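PDB 2OPT: ActII protein from Streptomyces coelicolor, which probably binds operator DNA as a TetR-family transcriptional repressor and binds actinorhodin or its biosynthetic precursor (S)-DNPA. Local coordinates for residues D51-L54 against D55-D59; T14-G17 against I18-A21; R30-A33 against Q34-T38. All coordinates share one frame; numbering follows the deposited sequence. Where two conformers were deposited one is given.

Overall arrangement
The three contacts come from the amino-terminal, TetR-type DNA-binding part of an almost wholly helical chain, and each is local to one helix. Along the chain contact 2 (helix 8-22) comes first, then contact 3 (helix 29-36), then contact 1 (helix 50-61). Centre to centre, contact 2 lies about 12 Å from each of the other two, which are about 16 Å apart. All three pairs touch by apolar packing: Val-57 rests on Ala-15, Leu-16 and Leu-19, Leu-32 against the Thr-14 methyl, and Leu-53 on Leu-32. Helix 8-22 thus packs against both the predicted helix-turn-helix and the helix that runs toward the ligand-binding domain.

Contact 1: D51-L54 against D55-D59; sequences DELL and DLVFD
Between 51-54 and 55-59 the backbone runs as regular alpha-helix, the amides of Asp-55, Leu-56, Val-57 and Phe-58 each bonding to the carbonyl four residues earlier. The bond from Phe-58 N to Leu-54 O, at 2.9 Å, is the straightest of the four, with an angle of 164° at the hydrogen. Leu-53 O takes two donors: Val-57 N at 3.0 Å and, through a weak bond, Leu-56 N.

The side-chain meeting one turn apart is that of Leu-53 with Val-57. The leucine holds CG anti to its backbone N (chi1 -180°), which carries the branch forward along the helix until CD1 lies 3.7 Å from Val-57 CG2. The same valine methyl packs 3.4 Å from Leu-53 O, so one branch covers both the backbone oxygen and the methyl of the preceding turn. Asp-55 behaves differently. Its CG sits 3.4 Å from Asp-51 O, and the carboxylate makes its salt bridge through OD1 to Arg-103, which also donates to Asp-51 O. One arginine thereby joins a side chain and a main-chain oxygen on successive turns, and probably offsets the negative charge gathered there.

Several elements pack on the apolar residues of this helix. Val-57 lies on helix 8-22, Leu-53 and Leu-56 reach Val-47 of helix 40-47, and Leu-54 and Phe-58 meet Ile-99 of helix 96-100, placing the segment between the DNA-binding helices and the rest of the subunit.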
ATOM      1  N   ASP A  51       0.629   6.984  21.105  1.00 35.26           N
ATOM      2  CA  ASP A  51       1.329   7.042  19.831  1.00 35.96           C
ATOM      3  C   ASP A  51       2.818   6.783  19.928  1.00 33.15           C
ATOM      4  O   ASP A  51       3.399   6.164  19.058  1.00 35.33           O
ATOM      5  CB  ASP A  51       1.038   8.388  19.170  1.00 37.89           C
ATOM      6  CG  ASP A  51      -0.410   8.466  18.685  1.00 45.71           C
ATOM      7  OD1 ASP A  51      -1.014   7.374  18.426  1.00 49.00           O
ATOM      8  OD2 ASP A  51      -0.932   9.600  18.524  1.00 51.16           O
ATOM      9  N   GLU A  52       3.454   7.253  20.972  1.00 31.72           N
ATOM     10  CA  GLU A  52       4.892   7.045  21.142  1.00 30.26           C
ATOM     11  C   GLU A  52       5.142   5.602  21.483  1.00 29.62           C
ATOM     12  O   GLU A  52       6.137   5.027  21.091  1.00 30.34           O
ATOM     13  CB  GLU A  52       5.355   7.925  22.273  1.00 31.60           C
ATOM     14  CG  GLU A  52       5.202   9.421  21.771  1.00 33.89           C
ATOM     15  CD  GLU A  52       5.267  10.521  22.841  1.00 45.66           C
ATOM     16  OE1 GLU A  52       4.901  10.286  24.007  1.00 49.18           O
ATOM     17  OE2 GLU A  52       5.640  11.681  22.487  1.00 50.51           O
ATOM     18  N   LEU A  53       4.238   5.039  22.256  1.00 28.55           N
ATOM     19  CA  LEU A  53       4.340   3.615  22.639  1.00 28.13           C
ATOM     20  C   LEU A  53       4.342   2.745  21.385  1.00 27.96           C
ATOM     21  O   LEU A  53       5.152   1.829  21.240  1.00 31.06           O
ATOM     22  CB  LEU A  53       3.166   3.295  23.547  1.00 27.72           C
ATOM     23  CG  LEU A  53       3.072   1.844  24.089  1.00 27.23           C
ATOM     24  CD1 LEU A  53       2.432   1.045  23.028  1.00 28.10           C
ATOM     25  CD2 LEU A  53       4.438   1.260  24.532  1.00 29.02           C
ATOM     26  N   LEU A  54       3.382   2.977  20.505  1.00 28.75           N
ATOM     27  CA  LEU A  54       3.276   2.235  19.265  1.00 28.75           C
ATOM     28  C   LEU A  54       4.542   2.388  18.397  1.00 28.76           C
ATOM     29  O   LEU A  54       4.935   1.443  17.738  1.00 29.30           O
ATOM     30  CB  LEU A  54       2.011   2.672  18.500  1.00 31.56           C
ATOM     31  CG  LEU A  54       0.694   2.206  19.148  1.00 31.74           C
ATOM     32  CD1 LEU A  54      -0.462   2.704  18.307  1.00 34.24           C
ATOM     33  CD2 LEU A  54       0.656   0.667  19.316  1.00 31.92           C
ATOM     34  N   ASP A  55       5.176   3.569  18.383  1.00 29.69           N
ATOM     35  CA  ASP A  55       6.448   3.763  17.650  1.00 28.49           C
ATOM     36  C   ASP A  55       7.439   2.759  18.212  1.00 27.87           C
ATOM     37  O   ASP A  55       8.272   2.191  17.483  1.00 27.21           O
ATOM     38  CB  ASP A  55       7.025   5.171  17.901  1.00 28.96           C
ATOM     39  CG  ASP A  55       6.266   6.300  17.164  1.00 33.78           C
ATOM     40  OD1 ASP A  55       5.624   6.035  16.144  1.00 34.47           O
ATOM     41  OD2 ASP A  55       6.406   7.496  17.556  1.00 39.98           O
ATOM     42  N   LEU A  56       7.385   2.539  19.530  1.00 27.11           N
ATOM     43  CA  LEU A  56       8.361   1.657  20.175  1.00 26.31           C
ATOM     44  C   LEU A  56       8.111   0.173  19.899  1.00 26.99           C
ATOM     45  O   LEU A  56       9.060  -0.629  19.821  1.00 26.74           O
ATOM     46  CB  LEU A  56       8.385   1.928  21.685  1.00 26.51           C
ATOM     47  CG  LEU A  56       8.939   3.273  22.188  1.00 27.11           C
ATOM     48  CD1 LEU A  56       8.739   3.356  23.701  1.00 29.97           C
ATOM     49  CD2 LEU A  56      10.384   3.449  21.862  1.00 28.10           C
ATOM     50  N   VAL A  57       6.831  -0.188  19.865  1.00 26.87           N
ATOM     51  CA  VAL A  57       6.379  -1.553  19.587  1.00 25.70           C
ATOM     52  C   VAL A  57       6.803  -1.831  18.130  1.00 27.10           C
ATOM     53  O   VAL A  57       7.356  -2.870  17.824  1.00 26.58           O
ATOM     54  CB  VAL A  57       4.870  -1.666  19.777  1.00 25.15           C
ATOM     55  CG1 VAL A  57       4.348  -2.977  19.242  1.00 25.11           C
ATOM     56  CG2 VAL A  57       4.470  -1.551  21.267  1.00 20.37           C
ATOM     57  N   PHE A  58       6.602  -0.856  17.245  1.00 27.51           N
ATOM     58  CA  PHE A  58       7.031  -1.040  15.874  1.00 29.11           C
ATOM     59  C   PHE A  58       8.528  -1.322  15.783  1.00 28.95           C
ATOM     60  O   PHE A  58       8.934  -2.256  15.085  1.00 28.63           O
ATOM     61  CB  PHE A  58       6.623   0.179  15.019  1.00 31.22           C
ATOM     62  CG  PHE A  58       6.995   0.069  13.540  1.00 34.23           C
ATOM     63  CD1 PHE A  58       6.907  -1.142  12.865  1.00 38.00           C
ATOM     64  CD2 PHE A  58       7.375   1.204  12.831  1.00 35.28           C
ATOM     65  CE1 PHE A  58       7.237  -1.234  11.512  1.00 39.24           C
ATOM     66  CE2 PHE A  58       7.691   1.132  11.483  1.00 38.38           C
ATOM     67  CZ  PHE A  58       7.609  -0.084  10.819  1.00 37.19           C
ATOM     68  N   ASP A  59       9.362  -0.548  16.487  1.00 27.80           N
ATOM     69  CA  ASP A  59      10.794  -0.785  16.358  1.00 26.69           C
ATOM     70  C   ASP A  59      11.231  -2.100  16.967  1.00 27.06           C
ATOM     71  O   ASP A  59      12.154  -2.762  16.466  1.00 26.97           O
ATOM     72  CB  ASP A  59      11.602   0.338  16.974  1.00 27.15           C
ATOM     73  CG  ASP A  59      13.015   0.331  16.464  1.00 28.49           C
ATOM     74  OD1 ASP A  59      13.197   0.622  15.260  1.00 21.94           O
ATOM     75  OD2 ASP A  59      13.913  -0.127  17.225  1.00 27.94           O
TER

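Contact 2: T14-G17 against I18-A21; sequences TALG and ILDA
Leu-16 and Asp-20 meet one turn apart on helix 8-22, an aliphatic branch passing beside a carboxylate. Leu-16 CG comes within 3.7 Å of Asp-20 OD2, and its CD1 lies equally near OD1, so the leucine spans both oxygens without forming a polar bond. Asp-20 is brought there by a CG set beside its own backbone N (chi1 -78°), which tucks the carboxylate carbon 3.2 Å from Leu-16 O. That carbonyl is bonded to Asp-20 N at 2.8 Å.

The tightly packed side of the helix belongs to Ala-15, Ile-18 and Leu-19. Ile-18 is buried, its CG1 lying 3.6 Å from Thr-14 O, while Leu-19 N gives Ala-15 O a nearly straight bond of 3.0 Å (173° at the hydrogen). Beyond the helix, Ala-15 and Leu-19 press on Val-57 of helix 50-61 and on Leu-27; Leu-16, though partly exposed, shares this packing on Val-57. Gly-17 and Ala-21 form the looser, exposed side, where little but the backbone bond from Ala-21 N to Gly-17 O joins the two turns.

Asp-20 OD1 is hydrogen-bonded to ND1 of His-93, a residue Leu-16 also touches. Replacing Asp-20 with an alanine removes the carboxylate and would probably leave His-93 ND1 without this partner and Leu-16 less covered. Chemically, then, the contact combines an apolar and a polar side: apolar groups join this helix to its neighbours, and at the boundary a carboxylate that lies against Leu-16 ties it to the loop that carries the histidine.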
ATOM      1  N   THR A  14       5.635  -6.214  27.057  1.00 27.33           N
ATOM      2  CA  THR A  14       4.291  -6.429  27.585  1.00 26.92           C
ATOM      3  C   THR A  14       3.264  -5.910  26.606  1.00 25.35           C
ATOM      4  O   THR A  14       2.295  -6.573  26.329  1.00 24.73           O
ATOM      5  CB  THR A  14       4.170  -5.691  28.951  1.00 28.57           C
ATOM      6  OG1 THR A  14       5.127  -6.272  29.854  1.00 28.36           O
ATOM      7  CG2 THR A  14       2.766  -5.823  29.558  1.00 31.25           C
ATOM      8  N   ALA A  15       3.485  -4.698  26.086  1.00 21.83           N
ATOM      9  CA  ALA A  15       2.598  -4.139  25.088  1.00 23.30           C
ATOM     10  C   ALA A  15       2.452  -4.986  23.816  1.00 24.24           C
ATOM     11  O   ALA A  15       1.326  -5.219  23.318  1.00 26.90           O
ATOM     12  CB  ALA A  15       3.076  -2.705  24.722  1.00 19.42           C
ATOM     13  N   LEU A  16       3.568  -5.472  23.297  1.00 24.97           N
ATOM     14  CA  LEU A  16       3.544  -6.329  22.152  1.00 25.05           C
ATOM     15  C   LEU A  16       2.758  -7.615  22.455  1.00 26.46           C
ATOM     16  O   LEU A  16       2.073  -8.148  21.604  1.00 28.35           O
ATOM     17  CB  LEU A  16       4.989  -6.674  21.777  1.00 26.54           C
ATOM     18  CG  LEU A  16       5.119  -7.618  20.566  1.00 25.09           C
ATOM     19  CD1 LEU A  16       4.494  -6.978  19.298  1.00 26.53           C
ATOM     20  CD2 LEU A  16       6.604  -7.979  20.347  1.00 24.68           C
ATOM     21  N   GLY A  17       2.831  -8.084  23.686  1.00 27.66           N
ATOM     22  CA  GLY A  17       2.136  -9.325  24.077  1.00 27.56           C
ATOM     23  C   GLY A  17       0.623  -9.076  24.006  1.00 28.85           C
ATOM     24  O   GLY A  17      -0.158  -9.917  23.531  1.00 30.01           O
ATOM     25  N   ILE A  18       0.199  -7.901  24.448  1.00 29.77           N
ATOM     26  CA  ILE A  18      -1.231  -7.556  24.429  1.00 30.47           C
ATOM     27  C   ILE A  18      -1.700  -7.516  22.979  1.00 30.52           C
ATOM     28  O   ILE A  18      -2.687  -8.140  22.628  1.00 30.47           O
ATOM     29  CB  ILE A  18      -1.519  -6.199  25.171  1.00 30.28           C
ATOM     30  CG1 ILE A  18      -1.284  -6.395  26.685  1.00 31.71           C
ATOM     31  CG2 ILE A  18      -2.961  -5.700  24.901  1.00 28.33           C
ATOM     32  CD1 ILE A  18      -0.928  -5.068  27.429  1.00 29.29           C
ATOM     33  N   LEU A  19      -0.999  -6.736  22.170  1.00 29.28           N
ATOM     34  CA  LEU A  19      -1.206  -6.637  20.714  1.00 29.97           C
ATOM     35  C   LEU A  19      -1.302  -8.014  20.054  1.00 30.40           C
ATOM     36  O   LEU A  19      -2.205  -8.289  19.282  1.00 31.65           O
ATOM     37  CB  LEU A  19      -0.026  -5.911  20.104  1.00 30.73           C
ATOM     38  CG  LEU A  19      -0.093  -4.597  19.334  1.00 37.19           C
ATOM     39  CD1 LEU A  19       1.038  -4.539  18.289  1.00 38.57           C
ATOM     40  CD2 LEU A  19      -1.415  -4.456  18.619  1.00 37.40           C
ATOM     41  N   ASP A  20      -0.336  -8.874  20.320  1.00 30.86           N
ATOM     42  CA  ASP A  20      -0.289 -10.194  19.668  1.00 32.53           C
ATOM     43  C   ASP A  20      -1.549 -11.006  19.993  1.00 33.14           C
ATOM     44  O   ASP A  20      -2.074 -11.737  19.136  1.00 33.58           O
ATOM     45  CB  ASP A  20       0.984 -10.947  20.094  1.00 32.53           C
ATOM     46  CG  ASP A  20       2.264 -10.443  19.346  1.00 34.85           C
ATOM     47  OD1 ASP A  20       2.134  -9.698  18.375  1.00 33.46           O
ATOM     48  OD2 ASP A  20       3.393 -10.804  19.727  1.00 36.85           O
ATOM     49  N   ALA A  21      -2.027 -10.881  21.230  1.00 31.78           N
ATOM     50  CA  ALA A  21      -3.112 -11.753  21.701  1.00 33.66           C
ATOM     51  C   ALA A  21      -4.465 -11.111  21.487  1.00 33.97           C
ATOM     52  O   ALA A  21      -5.463 -11.822  21.389  1.00 35.22           O
ATOM     53  CB  ALA A  21      -2.925 -12.114  23.201  1.00 33.00           C
TER

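Contact 3: R30-A33 against Q34-T38; sequences RRLA and QELKT
Arg-31 and Glu-35 both hold CG anti to the backbone N and then bend at chi2 (55° and 65°), a matched pair of turns that lays the two chains side by side, pointing the same way. The result is a salt bridge between residues four apart. The bond from Arg-31 NE to Glu-35 OE1, 2.9 Å long, is almost straight, while NH2 adds a weak second bond to the same oxygen. OE1 sits at the edge of the guanidinium, in its plane, yet the nitrogen meets that oxygen from above the carboxylate plane; the two flat groups are accordingly turned 61° apart. Both bonds use one carboxylate oxygen, while NH1 of the arginine forms a further salt bridge to Glu-22, so the guanidinium is held between two acids. Gln-34 passes nearby, with NE2 3.6 Å from Arg-31 CD.

Toward the neighbouring helices, Leu-32 and Leu-36 also run side by side, CD1 to CD1 at 3.8 Å. Both rest on Thr-14 of helix 8-22 and Leu-43 of helix 40-47.

The helix then closes. Lys-37 has positive phi, which turns the chain so that Thr-38 N reaches back to Ala-33 O at 3.1 Å, and Lys-37 N bonds to Gln-34 O at 3.1 Å. Lys-37 NZ curls round to the same Gln-34 oxygen at 2.7 Å, arriving on the opposite face of its plane from the backbone donor. Its positive charge would probably interact favourably with the partial negative charge at the helix's carboxy-terminal end.

Such an ending, with Lys-37 as the C-prime residue, is a Schellman motif. It closes the first helix of the predicted helix-turn-helix and leads into helix 40-47, which in TetR-family repressors corresponds to the recognition helix.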
ATOM      1  N   ARG A  30      -4.033   2.501  29.704  1.00 39.66           N
ATOM      2  CA  ARG A  30      -4.630   1.984  30.917  0.60 41.13           C
ATOM      3  C   ARG A  30      -4.492   0.466  31.033  1.00 39.89           C
ATOM      4  O   ARG A  30      -4.145  -0.039  32.113  1.00 39.67           O
ATOM      5  CB  ARG A  30      -6.084   2.415  31.011  0.60 43.41           C
ATOM      6  CG  ARG A  30      -6.700   2.183  32.355  0.60 47.54           C
ATOM      7  CD  ARG A  30      -8.012   2.955  32.457  0.60 52.92           C
ATOM      8  NE  ARG A  30      -7.781   4.409  32.515  0.60 53.45           N
ATOM      9  CZ  ARG A  30      -7.522   5.087  33.630  0.60 53.63           C
ATOM     10  NH1 ARG A  30      -7.330   6.407  33.565  0.60 53.27           N
ATOM     11  NH2 ARG A  30      -7.456   4.449  34.805  0.60 53.68           N
ATOM     12  N   ARG A  31      -4.755  -0.251  29.939  1.00 38.93           N
ATOM     13  CA  ARG A  31      -4.633  -1.701  29.931  1.00 38.28           C
ATOM     14  C   ARG A  31      -3.184  -2.069  30.192  1.00 37.04           C
ATOM     15  O   ARG A  31      -2.880  -3.015  30.928  1.00 37.75           O
ATOM     16  CB  ARG A  31      -5.060  -2.256  28.569  1.00 38.49           C
ATOM     17  CG  ARG A  31      -4.747  -3.790  28.384  1.00 38.17           C
ATOM     18  CD  ARG A  31      -5.353  -4.643  29.491  1.00 45.26           C
ATOM     19  NE  ARG A  31      -4.937  -6.049  29.434  1.00 45.47           N
ATOM     20  CZ  ARG A  31      -5.374  -6.901  28.520  1.00 45.56           C
ATOM     21  NH1 ARG A  31      -6.230  -6.491  27.556  1.00 46.62           N
ATOM     22  NH2 ARG A  31      -4.947  -8.150  28.562  1.00 43.84           N
ATOM     23  N   LEU A  32      -2.280  -1.302  29.580  1.00 34.15           N
ATOM     24  CA  LEU A  32      -0.857  -1.554  29.682  1.00 31.54           C
ATOM     25  C   LEU A  32      -0.392  -1.343  31.112  1.00 32.02           C
ATOM     26  O   LEU A  32       0.306  -2.197  31.683  1.00 31.98           O
ATOM     27  CB  LEU A  32      -0.076  -0.686  28.651  1.00 30.70           C
ATOM     28  CG  LEU A  32       1.448  -0.838  28.581  1.00 29.12           C
ATOM     29  CD1 LEU A  32       1.959  -2.344  28.460  1.00 24.41           C
ATOM     30  CD2 LEU A  32       2.008   0.033  27.502  1.00 27.12           C
ATOM     31  N   ALA A  33      -0.850  -0.267  31.745  1.00 34.07           N
ATOM     32  CA  ALA A  33      -0.489  -0.031  33.140  1.00 35.09           C
ATOM     33  C   ALA A  33      -1.034  -1.121  34.061  1.00 37.66           C
ATOM     34  O   ALA A  33      -0.362  -1.554  35.012  1.00 39.42           O
ATOM     35  CB  ALA A  33      -0.969   1.326  33.571  1.00 36.57           C
ATOM     36  N   GLN A  34      -2.265  -1.551  33.807  1.00 39.61           N
ATOM     37  CA  GLN A  34      -2.887  -2.661  34.523  1.00 41.99           C
ATOM     38  C   GLN A  34      -2.047  -3.932  34.412  1.00 40.51           C
ATOM     39  O   GLN A  34      -1.755  -4.607  35.407  1.00 41.92           O
ATOM     40  CB  GLN A  34      -4.246  -2.899  33.902  1.00 43.35           C
ATOM     41  CG  GLN A  34      -4.954  -4.143  34.415  1.00 50.78           C
ATOM     42  CD  GLN A  34      -6.351  -4.368  33.787  1.00 52.45           C
ATOM     43  OE1 GLN A  34      -7.324  -3.743  34.207  1.00 63.66           O
ATOM     44  NE2 GLN A  34      -6.456  -5.310  32.848  1.00 54.94           N
ATOM     45  N   GLU A  35      -1.644  -4.252  33.193  1.00 38.15           N
ATOM     46  CA  GLU A  35      -0.906  -5.457  32.915  1.00 39.38           C
ATOM     47  C   GLU A  35       0.474  -5.458  33.618  1.00 39.05           C
ATOM     48  O   GLU A  35       0.963  -6.500  34.023  1.00 39.74           O
ATOM     49  CB  GLU A  35      -0.749  -5.557  31.402  1.00 38.75           C
ATOM     50  CG  GLU A  35      -0.565  -6.932  30.885  1.00 43.96           C
ATOM     51  CD  GLU A  35      -1.766  -7.818  31.090  1.00 48.28           C
ATOM     52  OE1 GLU A  35      -2.930  -7.309  31.181  1.00 49.74           O
ATOM     53  OE2 GLU A  35      -1.519  -9.042  31.143  1.00 54.08           O
ATOM     54  N   LEU A  36       1.099  -4.282  33.709  1.00 37.83           N
ATOM     55  CA  LEU A  36       2.385  -4.099  34.356  1.00 37.39           C
ATOM     56  C   LEU A  36       2.264  -3.915  35.869  1.00 39.86           C
ATOM     57  O   LEU A  36       3.240  -4.063  36.609  1.00 39.84           O
ATOM     58  CB  LEU A  36       3.045  -2.886  33.767  1.00 35.97           C
ATOM     59  CG  LEU A  36       3.588  -2.952  32.323  1.00 34.26           C
ATOM     60  CD1 LEU A  36       3.727  -1.568  31.774  1.00 31.65           C
ATOM     61  CD2 LEU A  36       4.926  -3.661  32.349  1.00 30.98           C
ATOM     62  N   LYS A  37       1.060  -3.575  36.325  1.00 41.25           N
ATOM     63  CA  LYS A  37       0.799  -3.285  37.730  1.00 43.85           C
ATOM     64  C   LYS A  37       1.588  -2.118  38.212  1.00 42.63           C
ATOM     65  O   LYS A  37       2.166  -2.137  39.289  1.00 44.06           O
ATOM     66  CB  LYS A  37       1.056  -4.516  38.582  1.00 46.78           C
ATOM     67  CG  LYS A  37      -0.127  -5.414  38.551  1.00 51.76           C
ATOM     68  CD  LYS A  37       0.255  -6.827  38.303  1.00 58.62           C
ATOM     69  CE  LYS A  37      -1.023  -7.584  38.013  1.00 62.92           C
ATOM     70  NZ  LYS A  37      -1.850  -6.872  36.959  1.00 63.45           N
ATOM     71  N   THR A  38       1.596  -1.065  37.417  1.00 46.15           N
ATOM     72  CA  THR A  38       2.342   0.110  37.774  1.00 45.77           C
ATOM     73  C   THR A  38       1.392   1.298  37.733  1.00 47.19           C
ATOM     74  O   THR A  38       0.243   1.191  37.303  1.00 46.81           O
ATOM     75  CB  THR A  38       3.481   0.341  36.792  1.00 43.38           C
ATOM     76  OG1 THR A  38       4.295   1.435  37.243  1.00 44.18           O
ATOM     77  CG2 THR A  38       2.903   0.639  35.347  1.00 41.82           C
TER